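Local coordinates for protein Pcdhgb2 (Mus musculus, PDB 5SZR) that probably acts as a calcium-dependent cell-adhesion protein that may help establish specific neuronal connections, represented here by its extracellular cadherin domains 3 to 6, at residues P323-P328 against T352-V357; L367-Q373 against R404-R410; D376-F380 against T391-L395. All coordinates share one frame. Residues are numbered along the deposited sequence.

Contact 1: P323-P328 against T352-V357; sequences PRVLYP and TKVVAV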
loop_
_atom_site.group_PDB
_atom_site.type_symbol
_atom_site.label_atom_id
_atom_site.label_comp_id
_atom_site.label_asym_id
_atom_site.label_seq_id
_atom_site.Cartn_x
_atom_site.Cartn_y
_atom_site.Cartn_z
ATOM N N PRO A 323 8.577 42.885 -35.515
ATOM C CA PRO A 323 9.099 44.209 -35.163
ATOM C C PRO A 323 8.400 45.293 -35.968
ATOM O O PRO A 323 7.919 45.063 -37.081
ATOM C CB PRO A 323 10.590 44.117 -35.509
ATOM C CG PRO A 323 10.727 42.927 -36.393
ATOM C CD PRO A 323 9.621 41.986 -36.037
ATOM N N ARG A 324 8.317 46.484 -35.378
ATOM C CA ARG A 324 7.704 47.626 -36.038
ATOM C C ARG A 324 8.609 48.842 -35.919
ATOM O O ARG A 324 9.232 49.070 -34.877
ATOM C CB ARG A 324 6.312 47.931 -35.460
ATOM C CG ARG A 324 6.204 47.800 -33.960
ATOM C CD ARG A 324 4.751 47.630 -33.538
ATOM N NE ARG A 324 3.966 48.842 -33.753
ATOM C CZ ARG A 324 3.791 49.786 -32.833
ATOM N NH1 ARG A 324 3.060 50.858 -33.107
ATOM N NH2 ARG A 324 4.352 49.655 -31.637
ATOM N N VAL A 325 8.684 49.613 -37.001
ATOM C CA VAL A 325 9.546 50.787 -37.055
ATOM C C VAL A 325 8.813 51.968 -36.434
ATOM O O VAL A 325 7.665 52.259 -36.790
ATOM C CB VAL A 325 9.960 51.087 -38.503
ATOM C CG1 VAL A 325 10.878 52.298 -38.553
ATOM C CG2 VAL A 325 10.632 49.869 -39.127
ATOM N N LEU A 326 9.469 52.645 -35.494
ATOM C CA LEU A 326 8.925 53.841 -34.864
ATOM C C LEU A 326 9.572 55.126 -35.356
ATOM O O LEU A 326 8.939 56.184 -35.292
ATOM C CB LEU A 326 9.086 53.760 -33.342
ATOM C CG LEU A 326 8.431 52.562 -32.654
ATOM C CD1 LEU A 326 8.589 52.668 -31.146
ATOM C CD2 LEU A 326 6.963 52.466 -33.039
ATOM N N TYR A 327 10.809 55.056 -35.834
ATOM C CA TYR A 327 11.509 56.200 -36.402
ATOM C C TYR A 327 12.481 55.696 -37.467
ATOM O O TYR A 327 13.134 54.676 -37.271
ATOM C CB TYR A 327 12.257 56.987 -35.319
ATOM C CG TYR A 327 12.976 58.211 -35.850
ATOM C CD1 TYR A 327 12.401 59.470 -35.762
ATOM C CD2 TYR A 327 14.226 58.102 -36.456
ATOM C CE1 TYR A 327 13.051 60.587 -36.256
ATOM C CE2 TYR A 327 14.878 59.201 -36.953
ATOM C CZ TYR A 327 14.289 60.447 -36.850
ATOM O OH TYR A 327 14.942 61.553 -37.346
ATOM N N PRO A 328 12.589 56.411 -38.599
ATOM C CA PRO A 328 11.846 57.631 -38.933
ATOM C C PRO A 328 10.395 57.348 -39.287
ATOM O O PRO A 328 10.044 56.191 -39.526
ATOM C CB PRO A 328 12.603 58.176 -40.146
ATOM C CG PRO A 328 13.183 56.951 -40.788
ATOM C CD PRO A 328 13.557 56.050 -39.652
ATOM N N THR A 352 20.959 58.980 -40.071
ATOM C CA THR A 352 19.754 58.775 -39.281
ATOM C C THR A 352 19.907 57.458 -38.535
ATOM O O THR A 352 20.898 56.739 -38.691
ATOM C CB THR A 352 18.492 58.785 -40.153
ATOM O OG1 THR A 352 17.331 58.700 -39.317
ATOM C CG2 THR A 352 18.497 57.609 -41.120
ATOM N N LYS A 353 18.909 57.148 -37.718
ATOM C CA LYS A 353 18.934 55.958 -36.880
ATOM C C LYS A 353 17.560 55.315 -36.935
ATOM O O LYS A 353 16.570 55.931 -36.529
ATOM C CB LYS A 353 19.314 56.319 -35.443
ATOM C CG LYS A 353 19.330 55.161 -34.474
ATOM C CD LYS A 353 19.828 55.642 -33.126
ATOM C CE LYS A 353 19.663 54.599 -32.051
ATOM N NZ LYS A 353 20.195 55.118 -30.762
ATOM N N VAL A 354 17.493 54.094 -37.460
ATOM C CA VAL A 354 16.251 53.336 -37.399
ATOM C C VAL A 354 15.991 52.945 -35.951
ATOM O O VAL A 354 16.873 52.406 -35.271
ATOM C CB VAL A 354 16.322 52.103 -38.313
ATOM C CG1 VAL A 354 14.961 51.442 -38.420
ATOM C CG2 VAL A 354 16.835 52.500 -39.686
ATOM N N VAL A 355 14.791 53.241 -35.463
ATOM C CA VAL A 355 14.383 52.895 -34.105
ATOM C C VAL A 355 13.187 51.958 -34.209
ATOM O O VAL A 355 12.108 52.368 -34.655
ATOM C CB VAL A 355 14.039 54.135 -33.270
ATOM C CG1 VAL A 355 13.550 53.717 -31.892
ATOM C CG2 VAL A 355 15.244 55.054 -33.163
ATOM N N ALA A 356 13.375 50.702 -33.807
ATOM C CA ALA A 356 12.315 49.705 -33.864
ATOM C C ALA A 356 12.147 49.047 -32.502
ATOM O O ALA A 356 13.064 49.040 -31.676
ATOM C CB ALA A 356 12.598 48.634 -34.922
ATOM N N VAL A 357 10.951 48.493 -32.280
ATOM C CA VAL A 357 10.617 47.767 -31.061
ATOM C C VAL A 357 9.987 46.432 -31.441
ATOM O O VAL A 357 9.640 46.186 -32.597
ATOM C CB VAL A 357 9.669 48.562 -30.140
ATOM C CG1 VAL A 357 10.378 49.768 -29.553
ATOM C CG2 VAL A 357 8.418 48.981 -30.901
HETATM O O HOH W 1 17.198 61.340 -38.340
#

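Contact 2: L367-Q373 against R404-R410; sequences LSYHVLQ and RLLVAVR. With MAN (alpha-D-mannopyranose), chain U; MAN (alpha-D-mannopyranose), chain B.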
loop_
_atom_site.group_PDB
_atom_site.type_symbol
_atom_site.label_atom_id
_atom_site.label_comp_id
_atom_site.label_asym_id
_atom_site.label_seq_id
_atom_site.Cartn_x
_atom_site.Cartn_y
_atom_site.Cartn_z
ATOM N N LEU A 367 16.608 42.541 -31.910
ATOM C CA LEU A 367 16.525 43.103 -33.248
ATOM C C LEU A 367 17.903 43.258 -33.876
ATOM O O LEU A 367 18.885 43.567 -33.196
ATOM C CB LEU A 367 15.802 44.448 -33.218
ATOM C CG LEU A 367 14.411 44.317 -32.602
ATOM C CD1 LEU A 367 13.606 45.583 -32.821
ATOM C CD2 LEU A 367 13.681 43.090 -33.157
ATOM N N SER A 368 17.963 43.022 -35.182
ATOM C CA SER A 368 19.169 43.210 -35.967
ATOM C C SER A 368 18.779 43.883 -37.272
ATOM O O SER A 368 17.712 43.596 -37.826
ATOM C CB SER A 368 19.881 41.888 -36.246
ATOM O OG SER A 368 19.225 41.179 -37.282
ATOM N N TYR A 369 19.649 44.764 -37.759
ATOM C CA TYR A 369 19.352 45.662 -38.866
ATOM C C TYR A 369 20.223 45.306 -40.063
ATOM O O TYR A 369 21.439 45.149 -39.923
ATOM C CB TYR A 369 19.583 47.113 -38.441
ATOM C CG TYR A 369 18.682 47.546 -37.304
ATOM C CD1 TYR A 369 17.513 48.254 -37.555
ATOM C CD2 TYR A 369 18.993 47.238 -35.982
ATOM C CE1 TYR A 369 16.682 48.649 -36.526
ATOM C CE2 TYR A 369 18.162 47.626 -34.938
ATOM C CZ TYR A 369 17.007 48.328 -35.217
ATOM O OH TYR A 369 16.178 48.721 -34.190
ATOM N N HIS A 370 19.604 45.184 -41.236
ATOM C CA HIS A 370 20.293 44.712 -42.428
ATOM C C HIS A 370 19.959 45.589 -43.624
ATOM O O HIS A 370 18.828 46.068 -43.759
ATOM C CB HIS A 370 19.918 43.263 -42.742
ATOM C CG HIS A 370 20.107 42.328 -41.588
ATOM N ND1 HIS A 370 21.245 41.569 -41.424
ATOM C CD2 HIS A 370 19.300 42.032 -40.542
ATOM C CE1 HIS A 370 21.130 40.843 -40.326
ATOM N NE2 HIS A 370 19.960 41.106 -39.772
ATOM N N VAL A 371 20.952 45.795 -44.488
ATOM C CA VAL A 371 20.755 46.463 -45.771
ATOM C C VAL A 371 20.349 45.411 -46.792
ATOM O O VAL A 371 21.110 44.478 -47.067
ATOM C CB VAL A 371 22.025 47.200 -46.224
ATOM C CG1 VAL A 371 21.868 47.698 -47.668
ATOM C CG2 VAL A 371 22.330 48.364 -45.295
ATOM N N LEU A 372 19.153 45.556 -47.361
ATOM C CA LEU A 372 18.748 44.644 -48.423
ATOM C C LEU A 372 19.188 45.147 -49.794
ATOM O O LEU A 372 19.661 44.359 -50.622
ATOM C CB LEU A 372 17.230 44.439 -48.400
ATOM C CG LEU A 372 16.611 44.014 -47.063
ATOM C CD1 LEU A 372 15.101 43.862 -47.207
ATOM C CD2 LEU A 372 17.240 42.720 -46.525
ATOM N N GLN A 373 19.049 46.449 -50.044
ATOM C CA GLN A 373 19.441 47.053 -51.308
ATOM C C GLN A 373 20.152 48.364 -51.024
ATOM O O GLN A 373 19.788 49.086 -50.090
ATOM C CB GLN A 373 18.230 47.299 -52.213
ATOM C CG GLN A 373 17.502 46.042 -52.640
ATOM C CD GLN A 373 16.169 46.332 -53.300
ATOM O OE1 GLN A 373 15.708 47.476 -53.329
ATOM N NE2 GLN A 373 15.539 45.294 -53.835
ATOM N N ARG A 404 19.825 55.581 -52.177
ATOM C CA ARG A 404 18.661 54.852 -51.692
ATOM C C ARG A 404 19.095 53.573 -50.997
ATOM O O ARG A 404 19.868 52.790 -51.558
ATOM C CB ARG A 404 17.706 54.526 -52.840
ATOM C CG ARG A 404 16.577 53.590 -52.463
ATOM C CD ARG A 404 15.742 53.260 -53.687
ATOM N NE ARG A 404 14.641 52.357 -53.382
ATOM C CZ ARG A 404 14.769 51.041 -53.247
ATOM N NH1 ARG A 404 13.705 50.299 -52.975
ATOM N NH2 ARG A 404 15.960 50.467 -53.376
ATOM N N LEU A 405 18.588 53.367 -49.780
ATOM C CA LEU A 405 18.825 52.163 -48.994
ATOM C C LEU A 405 17.493 51.504 -48.662
ATOM O O LEU A 405 16.554 52.182 -48.229
ATOM C CB LEU A 405 19.562 52.477 -47.688
ATOM C CG LEU A 405 21.032 52.892 -47.620
ATOM C CD1 LEU A 405 21.435 53.003 -46.159
ATOM C CD2 LEU A 405 21.925 51.905 -48.334
ATOM N N LEU A 406 17.417 50.186 -48.849
ATOM C CA LEU A 406 16.280 49.387 -48.401
ATOM C C LEU A 406 16.754 48.546 -47.223
ATOM O O LEU A 406 17.545 47.614 -47.398
ATOM C CB LEU A 406 15.731 48.512 -49.526
ATOM C CG LEU A 406 14.637 47.519 -49.106
ATOM C CD1 LEU A 406 13.465 48.248 -48.462
ATOM C CD2 LEU A 406 14.161 46.683 -50.288
ATOM N N VAL A 407 16.277 48.876 -46.027
ATOM C CA VAL A 407 16.768 48.265 -44.798
ATOM C C VAL A 407 15.690 47.377 -44.192
ATOM O O VAL A 407 14.486 47.617 -44.342
ATOM C CB VAL A 407 17.234 49.323 -43.776
ATOM C CG1 VAL A 407 18.322 50.199 -44.376
ATOM C CG2 VAL A 407 16.058 50.165 -43.305
ATOM N N ALA A 408 16.140 46.341 -43.488
ATOM C CA ALA A 408 15.257 45.394 -42.828
ATOM C C ALA A 408 15.665 45.273 -41.368
ATOM O O ALA A 408 16.847 45.067 -41.064
ATOM C CB ALA A 408 15.306 44.020 -43.511
ATOM N N VAL A 409 14.696 45.411 -40.471
ATOM C CA VAL A 409 14.894 45.135 -39.054
ATOM C C VAL A 409 14.246 43.789 -38.754
ATOM O O VAL A 409 13.036 43.616 -38.947
ATOM C CB VAL A 409 14.326 46.260 -38.171
ATOM C CG1 VAL A 409 12.933 46.671 -38.633
ATOM C CG2 VAL A 409 14.325 45.850 -36.714
ATOM N N ARG A 410 15.058 42.827 -38.314
ATOM C CA ARG A 410 14.627 41.457 -38.081
ATOM C C ARG A 410 14.777 41.099 -36.609
ATOM O O ARG A 410 15.662 41.610 -35.918
ATOM C CB ARG A 410 15.442 40.467 -38.919
ATOM C CG ARG A 410 15.423 40.750 -40.407
ATOM C CD ARG A 410 15.972 39.580 -41.213
ATOM N NE ARG A 410 15.424 39.591 -42.568
ATOM C CZ ARG A 410 16.120 39.864 -43.667
ATOM N NH1 ARG A 410 17.417 40.128 -43.591
ATOM N NH2 ARG A 410 15.516 39.851 -44.846
HETATM C C1 MAN U . 12.055 40.916 -43.389
HETATM C C2 MAN U . 11.133 41.099 -44.601
HETATM C C3 MAN U . 10.105 39.967 -44.624
HETATM C C4 MAN U . 10.819 38.618 -44.639
HETATM C C5 MAN U . 11.685 38.513 -43.376
HETATM C C6 MAN U . 12.491 37.233 -43.301
HETATM O O2 MAN U . 11.882 40.972 -45.820
HETATM O O3 MAN U . 9.212 40.067 -45.723
HETATM O O4 MAN U . 9.870 37.556 -44.669
HETATM O O5 MAN U . 12.626 39.625 -43.345
HETATM O O6 MAN U . 13.578 37.459 -42.409
HETATM C C1 MAN B . 10.709 51.387 -49.470
HETATM C C2 MAN B . 10.409 49.921 -49.781
HETATM C C3 MAN B . 10.760 49.635 -51.244
HETATM C C4 MAN B . 10.017 50.596 -52.186
HETATM C C5 MAN B . 10.305 52.062 -51.810
HETATM C C6 MAN B . 9.415 53.037 -52.577
HETATM O O2 MAN B . 9.009 49.644 -49.640
HETATM O O3 MAN B . 10.493 48.282 -51.613
HETATM O O4 MAN B . 10.435 50.373 -53.522
HETATM O O5 MAN B . 10.074 52.282 -50.378
HETATM O O6 MAN B . 9.798 54.372 -52.246
#

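Contact 3: D376-F380 against T391-L395; sequences DPGLF and TARAL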
loop_
_atom_site.group_PDB
_atom_site.type_symbol
_atom_site.label_atom_id
_atom_site.label_comp_id
_atom_site.label_asym_id
_atom_site.label_seq_id
_atom_site.Cartn_x
_atom_site.Cartn_y
_atom_site.Cartn_z
ATOM N N ASP A 376 24.712 52.297 -53.681
ATOM C CA ASP A 376 26.171 52.220 -53.710
ATOM C C ASP A 376 26.608 51.490 -52.453
ATOM O O ASP A 376 26.744 52.102 -51.382
ATOM C CB ASP A 376 26.817 53.600 -53.802
ATOM C CG ASP A 376 28.308 53.530 -54.055
ATOM O OD1 ASP A 376 28.787 52.472 -54.515
ATOM O OD2 ASP A 376 29.004 54.536 -53.804
ATOM N N PRO A 377 26.827 50.178 -52.533
ATOM C CA PRO A 377 27.223 49.424 -51.338
ATOM C C PRO A 377 28.566 49.906 -50.811
ATOM O O PRO A 377 29.526 50.078 -51.564
ATOM C CB PRO A 377 27.296 47.976 -51.838
ATOM C CG PRO A 377 26.511 47.963 -53.119
ATOM C CD PRO A 377 26.710 49.313 -53.717
ATOM N N GLY A 378 28.625 50.128 -49.500
ATOM C CA GLY A 378 29.830 50.568 -48.840
ATOM C C GLY A 378 29.919 52.063 -48.623
ATOM O O GLY A 378 30.752 52.508 -47.826
ATOM N N LEU A 379 29.097 52.849 -49.318
ATOM C CA LEU A 379 29.035 54.275 -49.023
ATOM C C LEU A 379 28.459 54.515 -47.634
ATOM O O LEU A 379 28.983 55.332 -46.866
ATOM C CB LEU A 379 28.198 54.996 -50.079
ATOM C CG LEU A 379 28.100 56.505 -49.878
ATOM C CD1 LEU A 379 29.489 57.117 -49.956
ATOM C CD2 LEU A 379 27.172 57.126 -50.907
ATOM N N PHE A 380 27.381 53.811 -47.298
ATOM C CA PHE A 380 26.750 53.894 -45.994
ATOM C C PHE A 380 26.897 52.567 -45.267
ATOM O O PHE A 380 26.872 51.494 -45.882
ATOM C CB PHE A 380 25.262 54.243 -46.108
ATOM C CG PHE A 380 24.996 55.599 -46.687
ATOM C CD1 PHE A 380 25.142 56.740 -45.914
ATOM C CD2 PHE A 380 24.587 55.740 -48.007
ATOM C CE1 PHE A 380 24.892 57.996 -46.448
ATOM C CE2 PHE A 380 24.338 56.990 -48.544
ATOM C CZ PHE A 380 24.490 58.117 -47.763
ATOM N N THR A 391 27.761 57.336 -42.771
ATOM C CA THR A 391 28.655 57.277 -43.917
ATOM C C THR A 391 29.866 56.431 -43.553
ATOM O O THR A 391 30.383 56.510 -42.436
ATOM C CB THR A 391 29.103 58.678 -44.346
ATOM O OG1 THR A 391 29.872 59.280 -43.300
ATOM C CG2 THR A 391 27.899 59.563 -44.659
ATOM N N ALA A 392 30.310 55.601 -44.496
ATOM C CA ALA A 392 31.444 54.724 -44.258
ATOM C C ALA A 392 32.712 55.176 -44.963
ATOM O O ALA A 392 33.796 54.687 -44.625
ATOM C CB ALA A 392 31.113 53.287 -44.685
ATOM N N ARG A 393 32.608 56.088 -45.926
ATOM C CA ARG A 393 33.769 56.578 -46.649
ATOM C C ARG A 393 33.488 58.001 -47.111
ATOM O O ARG A 393 32.332 58.420 -47.231
ATOM C CB ARG A 393 34.104 55.680 -47.848
ATOM C CG ARG A 393 33.103 55.776 -48.992
ATOM C CD ARG A 393 33.629 55.107 -50.248
ATOM N NE ARG A 393 32.900 55.534 -51.442
ATOM C CZ ARG A 393 31.909 54.847 -52.000
ATOM N NH1 ARG A 393 31.307 55.316 -53.086
ATOM N NH2 ARG A 393 31.525 53.687 -51.476
ATOM N N ALA A 394 34.561 58.746 -47.359
ATOM C CA ALA A 394 34.406 60.091 -47.890
ATOM C C ALA A 394 33.698 60.031 -49.236
ATOM O O ALA A 394 33.974 59.159 -50.065
ATOM C CB ALA A 394 35.764 60.777 -48.033
ATOM N N LEU A 395 32.759 60.949 -49.439
ATOM C CA LEU A 395 32.000 60.970 -50.679
ATOM C C LEU A 395 32.916 61.275 -51.859
ATOM O O LEU A 395 33.720 62.211 -51.814
ATOM C CB LEU A 395 30.881 62.005 -50.583
ATOM C CG LEU A 395 29.797 61.898 -51.651
ATOM C CD1 LEU A 395 29.171 60.518 -51.624
ATOM C CD2 LEU A 395 28.748 62.969 -51.434
#

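Contact 1: P323-P328 against T352-V357
Tyr327 packs its CB against Val355 CB (3.9 Å) and extends its ring along the backbone of the opposing strand, where the ring edge meets two oxygens: Tyr327 CD2 lies 3.2 Å from Lys353 O and Tyr327 CE2 3.4 Å from Thr352 OG1. One water joins the ring's far end to the threonine, 2.5 Å from Tyr327 OH and 2.8 Å from Thr352 OG1. The pairing is antiparallel. Arg324 and Val357 form a hydrogen-bonded pair (Arg324 N to Val357 O 3.1 Å, Val357 N to Arg324 O 3.2 Å), followed by the non-hydrogen-bonded pair Val325 and Ala356. A classic beta bulge then shifts the register by one residue: Leu326 N (2.8 Å) and Tyr327 N (3.2 Å) both donate to Val355 O, and Val355 N returns a 2.8 Å bond to Tyr327 O. A cis peptide bond before Pro328 follows the bulge. Leu326 CD1 reaches Val357 CG2 at 3.7 Å, while Val325 and Ala356 turn to the inner side and pack on Val409. Strand 324-327 opens the sixth cadherin domain and forms the edge of one sheet of its sandwich, with strand 350-357 as its neighbour in that sheet. Pro323, at the domain entrance, touches the calcium ligands Asp358 and Asp411. Backbone bonds thus fix the register, while the side chains add chiefly apolar contact, so the strand joins the sheet through its main chain.

Contact 2: L367-Q373 against R404-R410
Main-chain hydrogen bonds in antiparallel register carry this contact. Ser368 and Arg410 exchange two bonds, N to O at 2.8 Å in each direction; for His370 and Ala408 they measure 2.8 Å (His370 N to Ala408 O) and 2.7 Å (Ala408 N to His370 O). At Leu372 the strand bends into a classic beta bulge: Leu372 N (2.6 Å) and Gln373 N (3.3 Å) share Leu406 O, and Leu406 N returns to Gln373 O at 2.9 Å. Arg404 NH2 donates to Gln373 OE1 (3.0 Å), and Ser368 OG hydrogen-bonds His370 NE2 (2.6 Å). Two protein-attached mannoses lie alongside: Arg410 NE binds O5 of the chain U sugar at 2.9 Å, and Arg404 NH1 makes a weak 3.3 Å bond to O4 of the chain B sugar. Further out, Leu372 CD1 rests on Ala408 CB (3.7 Å), and Val409 CG2 makes a CH-pi contact over the Tyr369 ring, 4.1 Å from its centroid. In this cadherin sandwich 368-374 is an outermost strand, and 402-410 bonds on its other edge to strand 418-428. Tyr369, Val371, Val407 and Val409 share the inward face, where they pack on strands 350-357 and 380-382 of the opposing sheet.

Contact 3: D376-F380 against T391-L395
Leu379 and Arg393 have the most surface buried here, 92 and 82 Å², with Phe380 and Thr391 next. The leucine meets the other segment in three ways. Its carbonyl oxygen accepts a hydrogen bond from Ala392 N (Leu379 O to Ala392 N 2.7 Å), its CD1 packs on Leu395 CD1 at 3.8 Å, and its CB lies under one face of the Arg393 guanidinium, 3.8 Å from NH2. Arg393 therefore spreads across the 376-380 loop, and its NH1 ends in a 2.5 Å salt bridge to Asp376 OD2. Asp399 gives the same NH1 a second acidic partner. Asp376 opens a type II beta turn, closed by Leu379 N to Asp376 O (3.2 Å); Gly378 occupies its third position with a positive phi of 96°, where a CB would jam against the preceding carbonyl. In the cadherin sandwich these loops flank the hairpin of strands 380-382 and 388-391, and the Phe380 and Thr391 pair, non-hydrogen-bonded with CA atoms 4.4 Å apart, stands at its open end. There Phe380 CE1 touches Thr391 CG2 at 3.8 Å. Below the loops, Phe380 packs on Leu405 and Leu425, while Leu379 and Leu395 both touch Phe427 of strand 418-428.

From the N terminus of this last cadherin domain, contact 1 comes first: strand 324-327 pairs with 350-357, closing a loop that contains strand 335-342. Contact 2 opens only afterwards, pairing 368-374 with its neighbour 402-410 in the second sheet. Between its two strands the chain forms the 380-382 and 388-391 hairpin, whose open end contact 3 closes, so contact 3 falls wholly within the contact 2 loop. The two strand pairings lie in facing sheets and touch directly, Ala356 CB meeting Val409 CG2 at 3.7 Å. Contact 3 meets contact 2 through Phe380 and Leu405 but stands about 8 Å (nearest atoms) from contact 1.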